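Local coordinates for protein 6-phosphogluconate dehydrogenase (Pseudomonas syringae, PDB 5U5G) that binds NADP+ and (2-oxopropyl)phosphonic acid and probably acts as an NADP-dependent reductase at a late stage of fosfomycin biosynthesis, at residues Ser97-Ala100 and Pro101-Glu105; Glu128-Ala132 and Gly133-Ala137; Glu189-Ser192 and Gln193-Gln197. All blocks are in the same frame, centred on the assembly; numbering follows the deposited sequence.

Interaction 1 of 3, residues Ser97-Ala100 and Pro101-Glu105. With NAP (NADP nicotinamide-adenine-dinucleotide phosphate), chain E.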
ATOM      1  N   SER A  97       8.553  15.140  15.649  1.00 21.88           N
ATOM      2  CA  SER A  97       7.726  15.868  14.698  1.00 19.05           C
ATOM      3  C   SER A  97       8.211  15.630  13.275  1.00 21.07           C
ATOM      4  O   SER A  97       9.360  15.249  13.031  1.00 21.08           O
ATOM      5  CB  SER A  97       7.746  17.373  15.001  1.00 19.76           C
ATOM      6  OG  SER A  97       7.599  17.608  16.400  1.00 22.76           O
ATOM      7  N   THR A  98       7.325  15.878  12.323  1.00 20.55           N
ATOM      8  CA  THR A  98       7.711  15.924  10.923  1.00 21.38           C
ATOM      9  C   THR A  98       7.915  17.386  10.554  1.00 20.34           C
ATOM     10  O   THR A  98       6.970  18.177  10.595  1.00 20.35           O
ATOM     11  CB  THR A  98       6.673  15.254  10.027  1.00 22.80           C
ATOM     12  OG1 THR A  98       6.468  13.909  10.483  1.00 18.89           O
ATOM     13  CG2 THR A  98       7.186  15.218   8.597  1.00 20.65           C
ATOM     14  N   ILE A  99       9.161  17.743  10.233  1.00 19.79           N
ATOM     15  CA  ILE A  99       9.551  19.123   9.969  1.00 18.04           C
ATOM     16  C   ILE A  99      10.470  19.126   8.756  1.00 21.98           C
ATOM     17  O   ILE A  99      10.982  18.084   8.339  1.00 23.42           O
ATOM     18  CB  ILE A  99      10.276  19.776  11.170  1.00 21.91           C
ATOM     19  CG1 ILE A  99      11.564  19.010  11.480  1.00 20.71           C
ATOM     20  CG2 ILE A  99       9.385  19.842  12.414  1.00 19.34           C
ATOM     21  CD1 ILE A  99      12.415  19.694  12.549  1.00 22.44           C
ATOM     22  N   ALA A 100      10.679  20.321   8.201  1.00 20.28           N
ATOM     23  CA  ALA A 100      11.540  20.481   7.036  1.00 21.32           C
ATOM     24  C   ALA A 100      12.959  20.005   7.345  1.00 21.10           C
ATOM     25  O   ALA A 100      13.471  20.247   8.447  1.00 22.93           O
ATOM     26  CB  ALA A 100      11.560  21.946   6.600  1.00 23.75           C
ATOM     27  N   PRO A 101      13.606  19.295   6.416  1.00 22.82           N
ATOM     28  CA  PRO A 101      14.972  18.802   6.676  1.00 23.73           C
ATOM     29  C   PRO A 101      15.963  19.906   7.014  1.00 23.19           C
ATOM     30  O   PRO A 101      16.807  19.714   7.895  1.00 23.98           O
ATOM     31  CB  PRO A 101      15.336  18.079   5.359  1.00 22.23           C
ATOM     32  CG  PRO A 101      13.985  17.637   4.798  1.00 20.55           C
ATOM     33  CD  PRO A 101      13.053  18.782   5.148  1.00 21.66           C
ATOM     34  N   GLU A 102      15.869  21.070   6.365  1.00 23.27           N
ATOM     35  CA  GLU A 102      16.774  22.169   6.697  1.00 29.83           C
ATOM     36  C   GLU A 102      16.523  22.711   8.111  1.00 26.34           C
ATOM     37  O   GLU A 102      17.477  23.110   8.792  1.00 24.07           O
ATOM     38  CB  GLU A 102      16.673  23.293   5.643  1.00 28.99           C
ATOM     39  CG  GLU A 102      15.299  23.979   5.520  1.00 28.96           C
ATOM     40  CD  GLU A 102      14.368  23.324   4.475  1.00 38.88           C
ATOM     41  OE1 GLU A 102      14.639  22.166   4.048  1.00 31.17           O
ATOM     42  OE2 GLU A 102      13.367  23.985   4.080  1.00 31.62           O
ATOM     43  N   THR A 103      15.269  22.718   8.581  1.00 22.26           N
ATOM     44  CA  THR A 103      15.021  23.066   9.983  1.00 22.10           C
ATOM     45  C   THR A 103      15.710  22.072  10.913  1.00 23.78           C
ATOM     46  O   THR A 103      16.367  22.464  11.891  1.00 21.84           O
ATOM     47  CB  THR A 103      13.518  23.109  10.282  1.00 23.54           C
ATOM     48  OG1 THR A 103      12.855  23.928   9.313  1.00 25.84           O
ATOM     49  CG2 THR A 103      13.246  23.671  11.703  1.00 19.73           C
ATOM     50  N   ALA A 104      15.566  20.773  10.623  1.00 20.01           N
ATOM     51  CA  ALA A 104      16.228  19.756  11.437  1.00 19.73           C
ATOM     52  C   ALA A 104      17.744  19.924  11.408  1.00 23.88           C
ATOM     53  O   ALA A 104      18.410  19.806  12.442  1.00 22.42           O
ATOM     54  CB  ALA A 104      15.842  18.363  10.953  1.00 18.06           C
ATOM     55  N   GLU A 105      18.310  20.188  10.229  1.00 21.70           N
ATOM     56  CA  GLU A 105      19.749  20.413  10.130  1.00 20.85           C
ATOM     57  C   GLU A 105      20.182  21.592  10.991  1.00 22.81           C
ATOM     58  O   GLU A 105      21.178  21.508  11.719  1.00 23.50           O
ATOM     59  CB  GLU A 105      20.138  20.637   8.674  1.00 23.35           C
ATOM     60  CG  GLU A 105      20.181  19.345   7.876  1.00 29.82           C
ATOM     61  CD  GLU A 105      20.174  19.570   6.377  1.00 36.30           C
ATOM     62  OE1 GLU A 105      20.109  20.743   5.950  1.00 33.10           O
ATOM     63  OE2 GLU A 105      20.214  18.567   5.628  1.00 38.29           O
TER
HETATM   64  PA  NAP E 301      -2.088  17.683  16.594  1.00 21.92           P
HETATM   65  O1A NAP E 301      -2.643  18.747  15.721  1.00 21.47           O
HETATM   66  O2A NAP E 301      -2.968  16.582  17.132  1.00 22.98           O
HETATM   67  O5B NAP E 301      -1.290  18.371  17.878  1.00 26.10           O
HETATM   68  C5B NAP E 301      -0.416  19.343  17.357  1.00 21.06           C
HETATM   69  C4B NAP E 301       0.541  19.731  18.504  1.00 23.90           C
HETATM   70  O4B NAP E 301       1.387  20.818  18.129  1.00 21.02           O
HETATM   71  C3B NAP E 301      -0.298  20.139  19.769  1.00 22.98           C
HETATM   72  O3B NAP E 301       0.404  19.772  20.916  1.00 25.37           O
HETATM   73  C2B NAP E 301      -0.262  21.675  19.647  1.00 23.98           C
HETATM   74  O2B NAP E 301      -0.352  22.345  20.808  1.00 19.87           O
HETATM   75  C1B NAP E 301       1.217  21.825  19.110  1.00 21.23           C
HETATM   76  N9A NAP E 301       1.361  23.138  18.512  1.00 21.84           N
HETATM   77  C8A NAP E 301       0.979  23.581  17.229  1.00 23.29           C
HETATM   78  N7A NAP E 301       1.241  24.901  17.023  1.00 22.40           N
HETATM   79  C5A NAP E 301       1.807  25.317  18.237  1.00 21.52           C
HETATM   80  C6A NAP E 301       2.288  26.561  18.680  1.00 24.38           C
HETATM   81  N6A NAP E 301       2.263  27.660  17.856  1.00 24.03           N
HETATM   82  N1A NAP E 301       2.792  26.721  19.930  1.00 25.97           N
HETATM   83  C2A NAP E 301       2.799  25.600  20.716  1.00 21.60           C
HETATM   84  N3A NAP E 301       2.386  24.355  20.438  1.00 22.32           N
HETATM   85  C4A NAP E 301       1.884  24.235  19.171  1.00 22.05           C
HETATM   86  O3  NAP E 301      -0.965  17.089  15.552  1.00 24.01           O
HETATM   87  PN  NAP E 301      -0.614  15.540  15.755  1.00 20.74           P
HETATM   88  O1N NAP E 301      -0.301  15.185  17.155  1.00 23.16           O
HETATM   89  O2N NAP E 301      -1.368  14.627  14.814  1.00 18.50           O
HETATM   90  O5D NAP E 301       0.951  15.461  14.988  1.00 23.44           O
HETATM   91  C5D NAP E 301       1.937  15.943  15.788  1.00 21.02           C
HETATM   92  C4D NAP E 301       3.249  15.629  15.093  1.00 23.07           C
HETATM   93  O4D NAP E 301       3.368  14.197  14.890  1.00 24.57           O
HETATM   94  C3D NAP E 301       3.249  16.292  13.652  1.00 21.37           C
HETATM   95  O3D NAP E 301       4.545  16.738  13.368  1.00 22.13           O
HETATM   96  C2D NAP E 301       2.859  15.144  12.747  1.00 21.09           C
HETATM   97  O2D NAP E 301       3.399  15.243  11.454  1.00 24.18           O
HETATM   98  C1D NAP E 301       3.551  13.961  13.500  1.00 23.85           C
HETATM   99  N1N NAP E 301       2.921  12.693  13.188  1.00 24.78           N
HETATM  100  C2N NAP E 301       1.532  12.474  13.394  1.00 24.72           C
HETATM  101  C3N NAP E 301       1.015  11.219  13.153  1.00 25.22           C
HETATM  102  C7N NAP E 301      -0.406  10.945  13.385  1.00 25.77           C
HETATM  103  O7N NAP E 301      -0.903   9.829  13.225  1.00 26.45           O
HETATM  104  N7N NAP E 301      -1.230  11.953  13.854  1.00 25.78           N
HETATM  105  C4N NAP E 301       1.883  10.069  12.712  1.00 24.89           C
HETATM  106  C5N NAP E 301       3.290  10.421  12.514  1.00 21.95           C
HETATM  107  C6N NAP E 301       3.745  11.655  12.727  1.00 22.90           C
HETATM  108  P2B NAP E 301      -2.075  22.655  21.397  1.00 21.74           P
HETATM  109  O1X NAP E 301      -2.398  21.275  21.878  1.00 20.99           O
HETATM  110  O2X NAP E 301      -1.861  23.729  22.469  1.00 20.24           O
HETATM  111  O3X NAP E 301      -2.703  23.101  20.099  1.00 22.37           O

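Interaction 2 of 3, residues Glu128-Ala132 and Gly133-Ala137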
ATOM      1  N   GLU A 128      -2.699   4.510  16.610  1.00 22.30           N
ATOM      2  CA  GLU A 128      -2.840   3.075  16.843  1.00 27.60           C
ATOM      3  C   GLU A 128      -1.486   2.416  17.101  1.00 25.67           C
ATOM      4  O   GLU A 128      -1.315   1.692  18.089  1.00 23.09           O
ATOM      5  CB  GLU A 128      -3.555   2.448  15.642  1.00 30.36           C
ATOM      6  CG  GLU A 128      -3.663   0.944  15.647  1.00 38.28           C
ATOM      7  CD  GLU A 128      -4.251   0.409  14.338  1.00 45.29           C
ATOM      8  OE1 GLU A 128      -4.096   1.076  13.286  1.00 40.55           O
ATOM      9  OE2 GLU A 128      -4.875  -0.676  14.367  1.00 55.00           O
ATOM     10  N   GLY A 129      -0.496   2.690  16.245  1.00 19.99           N
ATOM     11  CA  GLY A 129       0.821   2.114  16.441  1.00 24.15           C
ATOM     12  C   GLY A 129       1.523   2.624  17.685  1.00 26.77           C
ATOM     13  O   GLY A 129       2.298   1.891  18.302  1.00 25.09           O
ATOM     14  N   ALA A 130       1.272   3.882  18.067  1.00 21.76           N
ATOM     15  CA  ALA A 130       1.847   4.418  19.298  1.00 22.15           C
ATOM     16  C   ALA A 130       1.325   3.684  20.525  1.00 23.63           C
ATOM     17  O   ALA A 130       2.100   3.308  21.414  1.00 22.35           O
ATOM     18  CB  ALA A 130       1.535   5.913  19.421  1.00 19.39           C
ATOM     19  N   LEU A 131       0.005   3.494  20.600  1.00 23.95           N
ATOM     20  CA  LEU A 131      -0.598   2.861  21.770  1.00 26.57           C
ATOM     21  C   LEU A 131      -0.154   1.411  21.912  1.00 28.45           C
ATOM     22  O   LEU A 131       0.011   0.915  23.032  1.00 30.55           O
ATOM     23  CB  LEU A 131      -2.122   2.954  21.677  1.00 26.74           C
ATOM     24  CG  LEU A 131      -2.686   4.378  21.742  1.00 28.55           C
ATOM     25  CD1 LEU A 131      -4.188   4.383  21.521  1.00 29.86           C
ATOM     26  CD2 LEU A 131      -2.345   5.047  23.070  1.00 24.37           C
ATOM     27  N   ALA A 132       0.052   0.717  20.789  1.00 28.11           N
ATOM     28  CA  ALA A 132       0.550  -0.652  20.807  1.00 23.85           C
ATOM     29  C   ALA A 132       2.066  -0.728  20.870  1.00 28.21           C
ATOM     30  O   ALA A 132       2.607  -1.833  20.954  1.00 28.99           O
ATOM     31  CB  ALA A 132       0.061  -1.411  19.572  1.00 26.65           C
ATOM     32  N   GLY A 133       2.756   0.410  20.833  1.00 24.99           N
ATOM     33  CA  GLY A 133       4.199   0.418  20.925  1.00 28.25           C
ATOM     34  C   GLY A 133       4.910  -0.142  19.714  1.00 27.33           C
ATOM     35  O   GLY A 133       6.015  -0.663  19.846  1.00 24.09           O
ATOM     36  N   ILE A 134       4.312  -0.042  18.529  1.00 26.67           N
ATOM     37  CA  ILE A 134       4.911  -0.649  17.343  1.00 26.93           C
ATOM     38  C   ILE A 134       5.218   0.392  16.275  1.00 25.30           C
ATOM     39  O   ILE A 134       5.225   0.068  15.085  1.00 22.66           O
ATOM     40  CB  ILE A 134       4.004  -1.751  16.757  1.00 27.47           C
ATOM     41  CG1 ILE A 134       2.613  -1.178  16.436  1.00 27.94           C
ATOM     42  CG2 ILE A 134       3.976  -2.969  17.685  1.00 27.23           C
ATOM     43  CD1 ILE A 134       1.941  -1.783  15.228  1.00 35.33           C
ATOM     44  N   LEU A 135       5.478   1.639  16.674  1.00 23.78           N
ATOM     45  CA  LEU A 135       5.812   2.656  15.677  1.00 23.28           C
ATOM     46  C   LEU A 135       7.098   2.291  14.947  1.00 25.91           C
ATOM     47  O   LEU A 135       7.948   1.556  15.456  1.00 23.84           O
ATOM     48  CB  LEU A 135       5.976   4.037  16.317  1.00 22.38           C
ATOM     49  CG  LEU A 135       4.695   4.711  16.817  1.00 21.92           C
ATOM     50  CD1 LEU A 135       5.011   6.034  17.522  1.00 19.61           C
ATOM     51  CD2 LEU A 135       3.692   4.901  15.683  1.00 19.85           C
ATOM     52  N   SER A 136       7.230   2.801  13.726  1.00 23.00           N
ATOM     53  CA  SER A 136       8.514   2.817  13.039  1.00 24.63           C
ATOM     54  C   SER A 136       9.150   4.188  13.216  1.00 21.59           C
ATOM     55  O   SER A 136       8.488   5.214  13.036  1.00 26.87           O
ATOM     56  CB  SER A 136       8.365   2.517  11.544  1.00 23.47           C
ATOM     57  OG  SER A 136       7.719   1.282  11.335  1.00 32.68           O
ATOM     58  N   ALA A 137      10.428   4.206  13.550  1.00 21.87           N
ATOM     59  CA  ALA A 137      11.178   5.446  13.680  1.00 26.42           C
ATOM     60  C   ALA A 137      12.257   5.518  12.604  1.00 25.68           C
ATOM     61  O   ALA A 137      12.809   4.495  12.182  1.00 26.80           O
ATOM     62  CB  ALA A 137      11.806   5.571  15.078  1.00 22.52           C
TER

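Interaction 3 of 3, residues Glu189-Ser192 and Gln193-Gln197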
ATOM      1  N   GLU A 189     -10.832   6.463  -3.609  1.00 22.09           N
ATOM      2  CA  GLU A 189     -11.496   6.434  -4.909  1.00 21.96           C
ATOM      3  C   GLU A 189     -11.974   5.030  -5.251  1.00 21.11           C
ATOM      4  O   GLU A 189     -13.078   4.851  -5.773  1.00 20.70           O
ATOM      5  CB  GLU A 189     -10.560   6.962  -5.993  1.00 21.05           C
ATOM      6  CG  GLU A 189     -10.406   8.468  -5.946  1.00 24.00           C
ATOM      7  CD  GLU A 189      -9.619   9.002  -7.122  1.00 20.93           C
ATOM      8  OE1 GLU A 189      -9.560   8.308  -8.161  1.00 23.49           O
ATOM      9  OE2 GLU A 189      -9.071  10.114  -7.016  1.00 20.81           O
ATOM     10  N   VAL A 190     -11.165   4.019  -4.945  1.00 19.59           N
ATOM     11  CA  VAL A 190     -11.526   2.656  -5.307  1.00 20.28           C
ATOM     12  C   VAL A 190     -12.685   2.156  -4.448  1.00 22.16           C
ATOM     13  O   VAL A 190     -13.636   1.551  -4.958  1.00 22.03           O
ATOM     14  CB  VAL A 190     -10.275   1.767  -5.210  1.00 19.86           C
ATOM     15  CG1 VAL A 190     -10.637   0.313  -5.057  1.00 21.79           C
ATOM     16  CG2 VAL A 190      -9.418   1.987  -6.464  1.00 18.95           C
ATOM     17  N   ILE A 191     -12.643   2.429  -3.142  1.00 19.68           N
ATOM     18  CA  ILE A 191     -13.757   2.066  -2.267  1.00 21.73           C
ATOM     19  C   ILE A 191     -15.030   2.769  -2.715  1.00 22.45           C
ATOM     20  O   ILE A 191     -16.106   2.159  -2.769  1.00 21.94           O
ATOM     21  CB  ILE A 191     -13.423   2.393  -0.799  1.00 19.22           C
ATOM     22  CG1 ILE A 191     -12.260   1.525  -0.311  1.00 17.83           C
ATOM     23  CG2 ILE A 191     -14.658   2.195   0.073  1.00 21.28           C
ATOM     24  CD1 ILE A 191     -11.648   2.004   0.978  1.00 20.66           C
ATOM     25  N   SER A 192     -14.925   4.056  -3.063  1.00 22.41           N
ATOM     26  CA  SER A 192     -16.112   4.819  -3.444  1.00 21.98           C
ATOM     27  C   SER A 192     -16.748   4.255  -4.706  1.00 23.42           C
ATOM     28  O   SER A 192     -17.972   4.087  -4.778  1.00 21.63           O
ATOM     29  CB  SER A 192     -15.755   6.292  -3.643  1.00 21.18           C
ATOM     30  OG  SER A 192     -15.289   6.838  -2.426  1.00 24.66           O
ATOM     31  N   GLN A 193     -15.926   3.982  -5.720  1.00 18.28           N
ATOM     32  CA  GLN A 193     -16.430   3.374  -6.946  1.00 22.44           C
ATOM     33  C   GLN A 193     -17.100   2.041  -6.654  1.00 23.22           C
ATOM     34  O   GLN A 193     -18.178   1.752  -7.188  1.00 26.92           O
ATOM     35  CB  GLN A 193     -15.285   3.196  -7.950  1.00 21.70           C
ATOM     36  CG  GLN A 193     -14.777   4.518  -8.474  1.00 24.74           C
ATOM     37  CD  GLN A 193     -13.588   4.375  -9.400  1.00 31.42           C
ATOM     38  OE1 GLN A 193     -13.709   3.834 -10.509  1.00 29.90           O
ATOM     39  NE2 GLN A 193     -12.429   4.873  -8.960  1.00 25.15           N
ATOM     40  N   GLY A 194     -16.481   1.224  -5.794  1.00 21.15           N
ATOM     41  CA  GLY A 194     -17.072  -0.056  -5.443  1.00 22.96           C
ATOM     42  C   GLY A 194     -18.464   0.085  -4.855  1.00 27.28           C
ATOM     43  O   GLY A 194     -19.377  -0.664  -5.214  1.00 23.60           O
ATOM     44  N   LEU A 195     -18.643   1.048  -3.940  1.00 22.50           N
ATOM     45  CA  LEU A 195     -19.965   1.316  -3.365  1.00 25.44           C
ATOM     46  C   LEU A 195     -20.959   1.737  -4.440  1.00 24.34           C
ATOM     47  O   LEU A 195     -22.097   1.258  -4.466  1.00 28.03           O
ATOM     48  CB  LEU A 195     -19.856   2.394  -2.277  1.00 22.02           C
ATOM     49  CG  LEU A 195     -19.074   1.925  -1.050  1.00 22.63           C
ATOM     50  CD1 LEU A 195     -18.863   3.032   0.008  1.00 26.49           C
ATOM     51  CD2 LEU A 195     -19.779   0.732  -0.434  1.00 25.60           C
ATOM     52  N   SER A 196     -20.542   2.640  -5.338  1.00 28.25           N
ATOM     53  CA  SER A 196     -21.418   3.073  -6.420  1.00 26.68           C
ATOM     54  C   SER A 196     -21.764   1.921  -7.344  1.00 30.65           C
ATOM     55  O   SER A 196     -22.850   1.909  -7.937  1.00 27.90           O
ATOM     56  CB  SER A 196     -20.763   4.197  -7.225  1.00 28.05           C
ATOM     57  OG  SER A 196     -20.602   5.352  -6.417  1.00 33.77           O
ATOM     58  N   GLN A 197     -20.859   0.948  -7.470  1.00 28.36           N
ATOM     59  CA  GLN A 197     -21.044  -0.200  -8.347  1.00 28.44           C
ATOM     60  C   GLN A 197     -21.824  -1.330  -7.701  1.00 29.36           C
ATOM     61  O   GLN A 197     -21.975  -2.385  -8.325  1.00 33.50           O
ATOM     62  CB  GLN A 197     -19.689  -0.737  -8.813  1.00 27.75           C
ATOM     63  CG  GLN A 197     -18.989   0.158  -9.799  1.00 25.46           C
ATOM     64  CD  GLN A 197     -17.606  -0.354 -10.176  1.00 28.49           C
ATOM     65  OE1 GLN A 197     -17.319  -1.554 -10.082  1.00 29.57           O
ATOM     66  NE2 GLN A 197     -16.745   0.552 -10.610  1.00 24.57           N
TER
HETATM   67  O   HOH W   1     -19.800   6.157  -3.545  1.00 30.24           O

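Interaction 1 of 3, residues Ser97-Ala100 and Pro101-Glu105
Ile-99 reaches forward over the first turn of the helix that starts at Pro-101. Its CG1 stands between the backbone N and the carbonyl carbon (chi1 61°), and the rest of the branch is extended. This swings CD1 onto Ala-104, 3.8 Å from its backbone N and 4.0 Å from its CB. Thr-103 comes up beside the same methyl: its CG2 lies 4.2 Å from Ile-99 CD1. The other branch of Thr-103, OG1, faces Ala-100 CB at 3.6 Å. The carboxylate of Glu-102 meets Ala-100 CB from another direction, with OE2 at 3.7 Å. That OE2 has its main partner in Arg-248, with which it forms a salt bridge.

Ala-100 is the N-cap residue. Ala-104 N donates to Ala-100 O at 3.1 Å, and the N-H points almost straight at the oxygen (165°). This i to i+4 bond joins the cap residue to the first turn.

The loop that leads into the helix belongs to the cofactor site of a Rossmann-type domain. Thr-98 N donates to the ribose hydroxyl O3D of NADP at 3.1 Å. Ser-97 OG forms hydrogen bonds with Asp-95 and Thr-66, which probably hold the loop just before Thr-98. The stretch thus runs from the end of strand 92-95, at the cofactor, into helix 101-113. Helix 69-77 packs on Ile-99 and Thr-103, helix 168-196 on Thr-98 and Pro-101, helix 236-247 on Thr-98 and Ala-100, and strand 117-124 on Ile-99 and Ala-104.

Interaction 2 of 3, residues Glu128-Ala132 and Gly133-Ala137
Ile-134 and Gly-133 both give their backbone N-H to the last turn of the helix 126-131. Ile-134 N bonds to Gly-129 O at 2.8 Å. Its donor sits only slightly off the carbonyl plane (16°). Gly-133 N bonds to Ala-130 O at 3.0 Å, but it comes from well above that carbonyl's plane, not along a lone pair. With the positive phi of Gly-133 (70°), the two bonds make a Schellman motif that ends the helix.

The side chains close over the same turn. Ile-134 CG1 lies 3.7 Å from Gly-129 CA. The same CG1 also touches Ala-132 CB, at 4.0 Å. Leu-135 lays its forked end on Ala-130: CD2 approaches Ala-130 N at 3.5 Å, and CD1 meets Ala-130 CB at 4.0 Å. The lack of a side chain at Gly-129 leaves room for Leu-135 CD2. The CG of Leu-135 lies opposite the carbonyl carbon (chi1 -71°), which turns the fork back to the helix although the chain is already leaving as a strand.

Further out, Ile-17 of helix 12-23 touches Leu-135, and Ala-16 touches Ala-130. Arg-20 bonds to Leu-131 O at the helix end. The Leu-135 side chain is about 5 Å from the bound (2-oxopropyl)phosphonic acid. The strand that follows, 135-139, runs between strands 117-124 and 157-162, antiparallel to the first and parallel to the second.

Interaction 3 of 3, residues Glu189-Ser192 and Gln193-Gln197
Gln-193 bends back along the helix to Glu-189. Its CG sits beside its own backbone N (chi1 -69°) and the chain then runs extended. A turn at the amide (chi3 67°) brings NE2 over the carbonyl of Glu-189, one turn earlier. NE2 lies 3.3 Å from Glu-189 O, a weak and bent hydrogen bond (139°). The aliphatic part is nearer still, with Gln-193 CG 3.2 Å from Glu-189 O. The same oxygen takes the regular helix bond from Gln-193 N at 3.0 Å. One carbonyl therefore takes a regular bond from the main chain of Gln-193 and a weak one from its side chain.

The polar ends of Glu-189 and Gln-193 have stronger partners across the dimer interface. Glu-189 OE1 and Gln-193 NE2 both bond with Ser-259 OG of the second subunit. Glu-189 OE2 accepts from Phe-258 N of that subunit and also bonds with Tyr-282 of its own chain.

These residues form the last turns of helix 168-196, the long helix that opens the all-helical C-terminal part of the chain. In dehydrogenases of the 3-hydroxyisobutyrate type, such a helix leads from the Rossmann domain into the C-terminal one.

On another flank, Ile-191 and Leu-195 lie side by side, one turn apart, with Ile-191 CG2 4.3 Å from Leu-195 CD1. Leu-201 of helix 201-210 touches both, and helix 216-226 packs on Ile-191.

At the helix end a water bridges two residues. It donates to Ser-192 O at 3.0 Å and bonds with Ser-196 OG at 3.1 Å. Ser-192 O also accepts from Ser-196 N. Ser-192 OG turns back into the helix and bonds to Ile-188 O, while its side chain rests on Phe-283 and Leu-286 of helix 282-287.

In the fold
The three contacts follow one another along the chain, and none touches another. Interactions 1 and 2 lie in the N-terminal NADP-binding part, on opposite sides of the chain's centre, with centres 21 Å apart. Both join a helix to one mixed sheet: interaction 1 follows strand 92-95, and interaction 2 leads into strand 135-139. Interaction 3 is far out on helix 168-196, with its centre 37 Å from that of interaction 1 and 30 Å from that of interaction 2. The start of the same helix packs on 97-105. Interactions 2 and 3 both meet the second subunit. Interactions 1 and 2 lie near the bound ligands, whereas interaction 3 probably serves the dimer interface.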